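Local coordinates for protein phosphoserine aminotransferase (PDB 2C0R) that catalyses the reversible, pyridoxal-phosphate-dependent transamination of 3-phosphohydroxypyruvate to phosphoserine and of 3-hydroxy-2-oxo-4-phosphonooxybutanoate to phosphohydroxythreonine, with glutamate as amino donor, in serine and pyridoxine biosynthesis, at residues L15-V19 with M247-V251; K69-I73 with Y230-S235; I178-P182 with L261-Q265. The protein carries 1 engineered substitution. All coordinates share one frame. Residue numbers count along the deposited sequence, not the author numbering.

From the N terminus, the chain first meets contact 1, where residues 15-19 pack on helix 242-257, more than two hundred residues later, closing the longest of the three loops. Inside that loop contact 2 is fully nested: edge strand 68-73 of the seven-stranded sheet is covered by the end of helix 227-232 and the turn after it. Contact 3 starts within both loops, in the connection between strands 170-173 and 190-194, and ends on helix 260-280, so it crosses the other two. Together they show a general principle: successive helices after the large sheet, 227-232, 242-257 and 260-280, each return to an earlier element, an edge strand, an N-terminal segment or an inter-strand loop.

Contact 1 of 3, residues L15-V19 with M247-V251; sequences LPLEV and MVNEV
Apolar packing between an N-terminal helix start and the flank of a later helix, with no hydrogen bond across, is the principle illustrated here. Residues 15-16 are extended, Pro-16 takes the N-cap position, and residues 17-19 form the first turn of helix 17-25, where a weak bond runs from Val-19 N to Pro-16 O (3.0 Å). Residues 247-251 are regular helix, with Val-251 N donating to Met-247 O at 2.9 Å. The backbones come closest at Val-19 and Glu-250, whose CA atoms lie 6.2 Å apart.

The apolar contacts converge on two groups of the later helix. With all three chi angles in m, Met-247 folds its thioether so that CE meets Leu-15 CD2 at 3.7 Å and Val-19 CG1 at 3.8 Å. Val-251, a t rotamer, offers CG2 to Leu-15 CD2 (4.2 Å), Val-19 CG1 (4.3 Å) and, more loosely, Pro-16 CD (4.4 Å). Val-19, also t, is the most covered residue.

Glu-250 takes part through its backbone oxygen and CB, by packing alone: Val-19 CG2 lies 3.8 Å from Glu-250 O, and Val-19 CG1 is 4.0 Å from Glu-250 CB. The carboxylate of Glu-250 instead forms a salt bridge with Lys-253, one turn onward.

Met-38 of the second subunit packs on both Leu-15 and Met-247, and Glu-39 of that subunit accepts a hydrogen bond from Leu-15 N, placing this joint of the N-terminal segment and helix 242-257 at the dimer interface. Trp-254 of helix 242-257 extends the packing over Pro-16 and Val-19, while Ala-23 of helix 17-25 touches Met-247.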
loop_
_atom_site.group_PDB
_atom_site.type_symbol
_atom_site.label_atom_id
_atom_site.label_comp_id
_atom_site.label_asym_id
_atom_site.label_seq_id
_atom_site.Cartn_x
_atom_site.Cartn_y
_atom_site.Cartn_z
ATOM N N LEU A 15 -7.843 9.950 -12.880
ATOM C CA LEU A 15 -8.933 10.016 -11.942
ATOM C C LEU A 15 -9.966 11.033 -12.396
ATOM O O LEU A 15 -9.574 11.918 -13.145
ATOM C CB LEU A 15 -8.448 10.426 -10.525
ATOM C CG LEU A 15 -8.040 9.185 -9.714
ATOM C CD1 LEU A 15 -6.547 8.923 -9.869
ATOM C CD2 LEU A 15 -8.400 9.333 -8.249
ATOM N N PRO A 16 -11.209 10.932 -11.955
ATOM C CA PRO A 16 -12.193 11.983 -12.296
ATOM C C PRO A 16 -11.727 13.329 -11.747
ATOM O O PRO A 16 -11.357 13.400 -10.552
ATOM C CB PRO A 16 -13.447 11.508 -11.571
ATOM C CG PRO A 16 -13.285 10.018 -11.479
ATOM C CD PRO A 16 -11.808 9.886 -11.136
ATOM N N LEU A 17 -11.717 14.363 -12.573
ATOM C CA LEU A 17 -11.284 15.685 -12.064
ATOM C C LEU A 17 -12.089 16.098 -10.829
ATOM O O LEU A 17 -11.536 16.680 -9.904
ATOM C CB LEU A 17 -11.455 16.746 -13.136
ATOM C CG LEU A 17 -11.007 18.143 -12.755
ATOM C CD1 LEU A 17 -9.591 18.166 -12.170
ATOM C CD2 LEU A 17 -11.093 19.034 -13.998
ATOM N N GLU A 18 -13.380 15.761 -10.792
ATOM C CA GLU A 18 -14.240 16.144 -9.660
ATOM C C GLU A 18 -13.761 15.468 -8.373
ATOM O O GLU A 18 -13.802 16.015 -7.257
ATOM C CB GLU A 18 -15.696 15.734 -9.873
ATOM C CG GLU A 18 -15.863 14.478 -10.705
ATOM C CD GLU A 18 -16.066 14.649 -12.194
ATOM O OE1 GLU A 18 -15.101 14.955 -12.936
ATOM O OE2 GLU A 18 -17.215 14.436 -12.671
ATOM N N VAL A 19 -13.329 14.234 -8.507
ATOM C CA VAL A 19 -12.827 13.520 -7.329
ATOM C C VAL A 19 -11.542 14.165 -6.841
ATOM O O VAL A 19 -11.368 14.339 -5.632
ATOM C CB VAL A 19 -12.587 12.053 -7.699
ATOM C CG1 VAL A 19 -11.748 11.388 -6.621
ATOM C CG2 VAL A 19 -13.931 11.363 -7.860
ATOM N N MET A 247 -9.949 7.375 -1.122
ATOM C CA MET A 247 -10.077 7.796 -2.532
ATOM C C MET A 247 -10.897 6.802 -3.330
ATOM O O MET A 247 -11.702 7.224 -4.178
ATOM C CB MET A 247 -8.705 7.911 -3.171
ATOM C CG MET A 247 -7.812 9.074 -2.798
ATOM S SD MET A 247 -8.566 10.696 -3.101
ATOM C CE MET A 247 -8.395 10.853 -4.878
ATOM N N VAL A 248 -10.760 5.507 -3.076
ATOM C CA VAL A 248 -11.687 4.534 -3.670
ATOM C C VAL A 248 -13.125 4.895 -3.335
ATOM O O VAL A 248 -14.019 4.897 -4.205
ATOM C CB VAL A 248 -11.339 3.100 -3.207
ATOM C CG1 VAL A 248 -12.422 2.099 -3.626
ATOM C CG2 VAL A 248 -9.982 2.684 -3.779
ATOM N N ASN A 249 -13.368 5.235 -2.064
ATOM C CA ASN A 249 -14.751 5.625 -1.692
ATOM C C ASN A 249 -15.255 6.766 -2.553
ATOM O O ASN A 249 -16.374 6.737 -3.064
ATOM C CB ASN A 249 -14.774 5.950 -0.198
ATOM C CG ASN A 249 -16.197 5.983 0.349
ATOM O OD1 ASN A 249 -17.049 5.140 0.069
ATOM N ND2 ASN A 249 -16.419 6.985 1.178
ATOM N N GLU A 250 -14.400 7.767 -2.757
ATOM C CA GLU A 250 -14.802 8.910 -3.603
ATOM C C GLU A 250 -15.025 8.487 -5.027
ATOM O O GLU A 250 -15.954 8.970 -5.710
ATOM C CB GLU A 250 -13.716 9.989 -3.493
ATOM C CG GLU A 250 -13.668 10.667 -2.129
ATOM C CD GLU A 250 -15.016 11.206 -1.664
ATOM O OE1 GLU A 250 -15.419 10.874 -0.532
ATOM O OE2 GLU A 250 -15.681 11.933 -2.437
ATOM N N VAL A 251 -14.202 7.595 -5.548
ATOM C CA VAL A 251 -14.411 7.157 -6.926
ATOM C C VAL A 251 -15.693 6.372 -7.072
ATOM O O VAL A 251 -16.433 6.509 -8.060
ATOM C CB VAL A 251 -13.210 6.340 -7.448
ATOM C CG1 VAL A 251 -13.564 5.699 -8.781
ATOM C CG2 VAL A 251 -11.959 7.201 -7.599
#

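Contact 2 of 3, residues K69-I73 with Y230-S235; sequences KVLFI and YVKNNS
The outer edge of a sheet can be met by a side chain and waters instead of another strand, as Ser-235 OG does for Phe-72 N and two waters for Val-70 O and Phe-72 O. Residues 69-73 are extended; residues 230-232 finish helix 227-232. The closest CA pair is Phe-72 with Ser-235, 5.8 Å apart.

Tyr-230 (chi1 m) directs CA-to-CB toward the strand. Ile-73 CG1 sits over one face of its ring, 3.9 Å from the centroid and 16° off the normal, a CH-pi contact, while Tyr-230 CB lies 3.9 Å from Leu-71 CD1. The phenol hydrogen-bonds to Met-224 O. Val-231 (t) adds CG2 against Leu-71 CD2 at 3.9 Å.

Asn-234, at phi/psi 52/42, is the C-prime residue of a Schellman motif: Ser-235 N bonds to Tyr-230 O (2.8 Å) and Asn-234 N to Val-231 O (3.3 Å). Its OD1 accepts from Lys-69 NZ at 3.0 Å, and Gln-55 of helix 45-61 hydrogen-bonds to both groups.

Ser-235, also left-handed (61/20), has chi1 m, bringing OG 3.0 Å from Phe-72 N, which donates at 165°. OG in turn donates to a water at 2.7 Å; that water donates to Val-70 O (2.8 Å) and Asn-234 OD1 (2.9 Å). A second water lies 2.8 Å from Phe-72 O and 3.0 Å from Ser-235 O.

Strand 68-73 pairs with strand 205-210 along its other edge, so the Schellman turn and two bridging waters cover the sheet's outermost strand within this chain. Asn-238 and Thr-239, assigned to cofactor binding, follow soon after in this class-V (fold type I) aminotransferase fold.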
loop_
_atom_site.group_PDB
_atom_site.type_symbol
_atom_site.label_atom_id
_atom_site.label_comp_id
_atom_site.label_asym_id
_atom_site.label_seq_id
_atom_site.Cartn_x
_atom_site.Cartn_y
_atom_site.Cartn_z
ATOM N N LYS A 69 -17.435 -10.650 0.764
ATOM C CA LYS A 69 -16.807 -9.605 1.557
ATOM C C LYS A 69 -15.854 -8.807 0.679
ATOM O O LYS A 69 -15.093 -9.409 -0.093
ATOM C CB LYS A 69 -16.040 -10.223 2.725
ATOM C CG LYS A 69 -15.463 -9.190 3.689
ATOM C CD LYS A 69 -16.501 -8.470 4.537
ATOM C CE LYS A 69 -15.719 -7.492 5.426
ATOM N NZ LYS A 69 -16.605 -6.496 6.089
ATOM N N VAL A 70 -15.895 -7.495 0.805
ATOM C CA VAL A 70 -14.918 -6.642 0.144
ATOM C C VAL A 70 -13.725 -6.460 1.092
ATOM O O VAL A 70 -13.905 -5.961 2.198
ATOM C CB VAL A 70 -15.522 -5.286 -0.238
ATOM C CG1 VAL A 70 -14.489 -4.367 -0.854
ATOM C CG2 VAL A 70 -16.729 -5.485 -1.145
ATOM N N LEU A 71 -12.557 -6.892 0.629
ATOM C CA LEU A 71 -11.328 -6.713 1.349
ATOM C C LEU A 71 -10.464 -5.657 0.684
ATOM O O LEU A 71 -10.486 -5.545 -0.533
ATOM C CB LEU A 71 -10.542 -8.051 1.389
ATOM C CG LEU A 71 -11.343 -9.255 1.843
ATOM C CD1 LEU A 71 -10.472 -10.508 1.730
ATOM C CD2 LEU A 71 -11.904 -9.101 3.254
ATOM N N PHE A 72 -9.681 -4.963 1.483
ATOM C CA PHE A 72 -8.682 -4.044 0.974
ATOM C C PHE A 72 -7.331 -4.588 1.417
ATOM O O PHE A 72 -7.058 -4.660 2.643
ATOM C CB PHE A 72 -8.893 -2.653 1.519
ATOM C CG PHE A 72 -10.250 -2.070 1.137
ATOM C CD1 PHE A 72 -11.143 -1.670 2.123
ATOM C CD2 PHE A 72 -10.569 -1.963 -0.214
ATOM C CE1 PHE A 72 -12.391 -1.147 1.826
ATOM C CE2 PHE A 72 -11.819 -1.475 -0.501
ATOM C CZ PHE A 72 -12.728 -1.108 0.488
ATOM N N ILE A 73 -6.527 -4.971 0.454
ATOM C CA ILE A 73 -5.234 -5.621 0.703
ATOM C C ILE A 73 -4.134 -4.826 0.048
ATOM O O ILE A 73 -4.359 -4.337 -1.074
ATOM C CB ILE A 73 -5.274 -7.073 0.214
ATOM C CG1 ILE A 73 -6.496 -7.782 0.778
ATOM C CG2 ILE A 73 -3.962 -7.750 0.537
ATOM C CD1 ILE A 73 -6.657 -9.277 0.481
ATOM N N TYR A 230 -7.929 -10.863 6.775
ATOM C CA TYR A 230 -8.661 -9.678 6.282
ATOM C C TYR A 230 -10.136 -9.835 6.578
ATOM O O TYR A 230 -10.752 -8.843 6.989
ATOM C CB TYR A 230 -8.375 -9.444 4.789
ATOM C CG TYR A 230 -6.891 -9.202 4.582
ATOM C CD1 TYR A 230 -5.979 -10.216 4.401
ATOM C CD2 TYR A 230 -6.413 -7.890 4.582
ATOM C CE1 TYR A 230 -4.644 -9.981 4.214
ATOM C CE2 TYR A 230 -5.052 -7.625 4.405
ATOM C CZ TYR A 230 -4.183 -8.674 4.228
ATOM O OH TYR A 230 -2.833 -8.429 4.050
ATOM N N VAL A 231 -10.696 -11.052 6.396
ATOM C CA VAL A 231 -12.117 -11.182 6.618
ATOM C C VAL A 231 -12.443 -10.953 8.090
ATOM O O VAL A 231 -13.308 -10.169 8.432
ATOM C CB VAL A 231 -12.642 -12.549 6.162
ATOM C CG1 VAL A 231 -14.111 -12.696 6.574
ATOM C CG2 VAL A 231 -12.430 -12.725 4.656
ATOM N N LYS A 232 -11.745 -11.645 8.975
ATOM C CA LYS A 232 -12.082 -11.633 10.395
ATOM C C LYS A 232 -11.831 -10.277 11.012
ATOM O O LYS A 232 -12.432 -9.960 12.020
ATOM C CB LYS A 232 -11.245 -12.707 11.122
ATOM C CG LYS A 232 -11.688 -14.102 10.648
ATOM C CD LYS A 232 -10.892 -15.202 11.350
ATOM C CE LYS A 232 -11.733 -16.497 11.301
ATOM N NZ LYS A 232 -12.769 -16.262 10.216
ATOM N N ASN A 233 -10.935 -9.493 10.418
ATOM C CA ASN A 233 -10.579 -8.205 10.972
ATOM C C ASN A 233 -11.043 -7.042 10.097
ATOM O O ASN A 233 -10.616 -5.897 10.290
ATOM C CB ASN A 233 -9.069 -8.073 11.143
ATOM C CG ASN A 233 -8.546 -9.134 12.129
ATOM O OD1 ASN A 233 -7.987 -10.160 11.744
ATOM N ND2 ASN A 233 -8.794 -8.782 13.365
ATOM N N ASN A 234 -11.905 -7.318 9.132
ATOM C CA ASN A 234 -12.403 -6.265 8.248
ATOM C C ASN A 234 -11.293 -5.439 7.620
ATOM O O ASN A 234 -11.462 -4.196 7.515
ATOM C CB ASN A 234 -13.391 -5.378 9.008
ATOM C CG ASN A 234 -14.169 -4.441 8.101
ATOM O OD1 ASN A 234 -14.383 -4.717 6.890
ATOM N ND2 ASN A 234 -14.626 -3.306 8.678
ATOM N N SER A 235 -10.240 -6.085 7.187
ATOM C CA SER A 235 -9.096 -5.437 6.560
ATOM C C SER A 235 -8.412 -4.453 7.484
ATOM O O SER A 235 -7.659 -3.589 7.038
ATOM C CB SER A 235 -9.463 -4.804 5.194
ATOM O OG SER A 235 -10.029 -5.792 4.354
HETATM O O HOH W 1 -12.703 -5.702 4.693
HETATM O O HOH W 2 -5.796 -3.345 4.755
#

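Contact 3 of 3, residues I178-P182 with L261-Q265; sequences ILSRP and LEGVQ
Residues 178-182 form an irregular loop between strands 170-173 and 190-194, whereas 261-265 are regular helix, with Gln-265 N bonded to Leu-261 O at 3.0 Å. Leu-179 adopts a left-handed conformation (57/33), Ser-180 lies near -99/-11, and the chain re-extends through Arg-181 (-164/150) and Pro-182. This turn brings Arg-181 CA within 4.9 Å of Gln-265 CA, close enough for Ser-180 O to make a CA-H...O contact with Gln-265 CA (3.4 Å, 120° at the hydrogen).

Leu-261 (m, t) is the most covered residue: CD2 packs 3.7 Å from Leu-179 CB and 3.5 Å from Leu-179 O, CD1 is 3.7 Å from Arg-181 O, and CB lies 4.1 Å from Pro-182 CD. Val-264 CG2 adds contacts to Leu-179 O (3.6 Å) and Ser-180 O (3.8 Å). Extended Gln-265 (t, t) places OE1 3.4 Å from Pro-182 CD and NE2 3.6 Å from Arg-181 CB. The guanidinium of Arg-181 leads away to Phe-159 O and a salt bridge with Asp-177.

Leu-179 and Leu-261 both pack on Ile-255 of helix 242-257. Leu-179 O is hydrogen-bonded to Asn-340, Ser-180 OG to Asp-177 O; the loop-to-helix seam itself rests on close van der Waals fit.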
loop_
_atom_site.group_PDB
_atom_site.type_symbol
_atom_site.label_atom_id
_atom_site.label_comp_id
_atom_site.label_asym_id
_atom_site.label_seq_id
_atom_site.Cartn_x
_atom_site.Cartn_y
_atom_site.Cartn_z
ATOM N N ILE A 178 -12.316 -3.657 -13.643
ATOM C CA ILE A 178 -13.334 -3.787 -12.606
ATOM C C ILE A 178 -14.159 -2.533 -12.497
ATOM O O ILE A 178 -13.650 -1.397 -12.526
ATOM C CB ILE A 178 -12.677 -4.135 -11.250
ATOM C CG1 ILE A 178 -13.728 -4.768 -10.321
ATOM C CG2 ILE A 178 -12.000 -2.922 -10.656
ATOM C CD1 ILE A 178 -13.136 -5.303 -9.035
ATOM N N LEU A 179 -15.454 -2.704 -12.347
ATOM C CA LEU A 179 -16.444 -1.617 -12.302
ATOM C C LEU A 179 -16.410 -0.730 -13.550
ATOM O O LEU A 179 -16.757 0.439 -13.487
ATOM C CB LEU A 179 -16.306 -0.769 -11.022
ATOM C CG LEU A 179 -16.224 -1.534 -9.719
ATOM C CD1 LEU A 179 -16.267 -0.523 -8.550
ATOM C CD2 LEU A 179 -17.336 -2.571 -9.546
ATOM N N SER A 180 -16.089 -1.365 -14.685
ATOM C CA SER A 180 -16.287 -0.721 -15.985
ATOM C C SER A 180 -17.576 -1.206 -16.634
ATOM O O SER A 180 -18.012 -0.627 -17.643
ATOM C CB SER A 180 -15.141 -1.025 -16.939
ATOM O OG SER A 180 -15.065 -2.388 -17.260
ATOM N N ARG A 181 -18.171 -2.245 -16.065
ATOM C CA ARG A 181 -19.278 -2.904 -16.735
ATOM C C ARG A 181 -20.009 -3.765 -15.717
ATOM O O ARG A 181 -19.360 -4.254 -14.799
ATOM C CB ARG A 181 -18.807 -3.777 -17.918
ATOM C CG ARG A 181 -17.677 -4.738 -17.621
ATOM C CD ARG A 181 -17.632 -6.024 -18.439
ATOM N NE ARG A 181 -16.366 -6.711 -18.104
ATOM C CZ ARG A 181 -15.789 -7.567 -18.949
ATOM N NH1 ARG A 181 -14.637 -8.180 -18.650
ATOM N NH2 ARG A 181 -16.400 -7.813 -20.122
ATOM N N PRO A 182 -21.295 -3.961 -15.872
ATOM C CA PRO A 182 -21.990 -4.913 -15.000
ATOM C C PRO A 182 -21.412 -6.300 -15.241
ATOM O O PRO A 182 -20.999 -6.709 -16.319
ATOM C CB PRO A 182 -23.435 -4.884 -15.491
ATOM C CG PRO A 182 -23.557 -3.601 -16.253
ATOM C CD PRO A 182 -22.195 -3.337 -16.863
ATOM N N LEU A 261 -22.753 1.095 -13.064
ATOM C CA LEU A 261 -21.958 0.343 -13.998
ATOM C C LEU A 261 -22.563 0.379 -15.390
ATOM O O LEU A 261 -21.798 0.371 -16.355
ATOM C CB LEU A 261 -21.819 -1.112 -13.497
ATOM C CG LEU A 261 -21.168 -1.255 -12.123
ATOM C CD1 LEU A 261 -20.934 -2.711 -11.790
ATOM C CD2 LEU A 261 -19.871 -0.447 -12.087
ATOM N N GLU A 262 -23.878 0.445 -15.487
ATOM C CA GLU A 262 -24.478 0.598 -16.819
ATOM C C GLU A 262 -24.086 1.934 -17.435
ATOM O O GLU A 262 -23.818 2.020 -18.626
ATOM C CB GLU A 262 -26.003 0.522 -16.750
ATOM C CG GLU A 262 -26.536 -0.864 -16.529
ATOM C CD GLU A 262 -26.547 -1.763 -17.738
ATOM O OE1 GLU A 262 -26.095 -1.309 -18.813
ATOM O OE2 GLU A 262 -27.033 -2.906 -17.555
ATOM N N GLY A 263 -24.032 2.983 -16.605
ATOM C CA GLY A 263 -23.674 4.295 -17.169
ATOM C C GLY A 263 -22.226 4.334 -17.620
ATOM O O GLY A 263 -22.018 4.857 -18.735
ATOM N N VAL A 264 -21.268 3.845 -16.824
ATOM C CA VAL A 264 -19.883 3.919 -17.229
ATOM C C VAL A 264 -19.645 2.999 -18.417
ATOM O O VAL A 264 -18.882 3.324 -19.335
ATOM C CB VAL A 264 -18.855 3.641 -16.106
ATOM C CG1 VAL A 264 -18.938 4.793 -15.090
ATOM C CG2 VAL A 264 -19.062 2.297 -15.448
ATOM N N GLN A 265 -20.364 1.889 -18.475
ATOM C CA GLN A 265 -20.231 0.989 -19.616
ATOM C C GLN A 265 -20.613 1.697 -20.897
ATOM O O GLN A 265 -19.914 1.575 -21.920
ATOM C CB GLN A 265 -21.108 -0.265 -19.386
ATOM C CG GLN A 265 -20.890 -1.257 -20.537
ATOM C CD GLN A 265 -21.765 -2.482 -20.411
ATOM O OE1 GLN A 265 -22.952 -2.437 -20.067
ATOM N NE2 GLN A 265 -21.109 -3.602 -20.711
#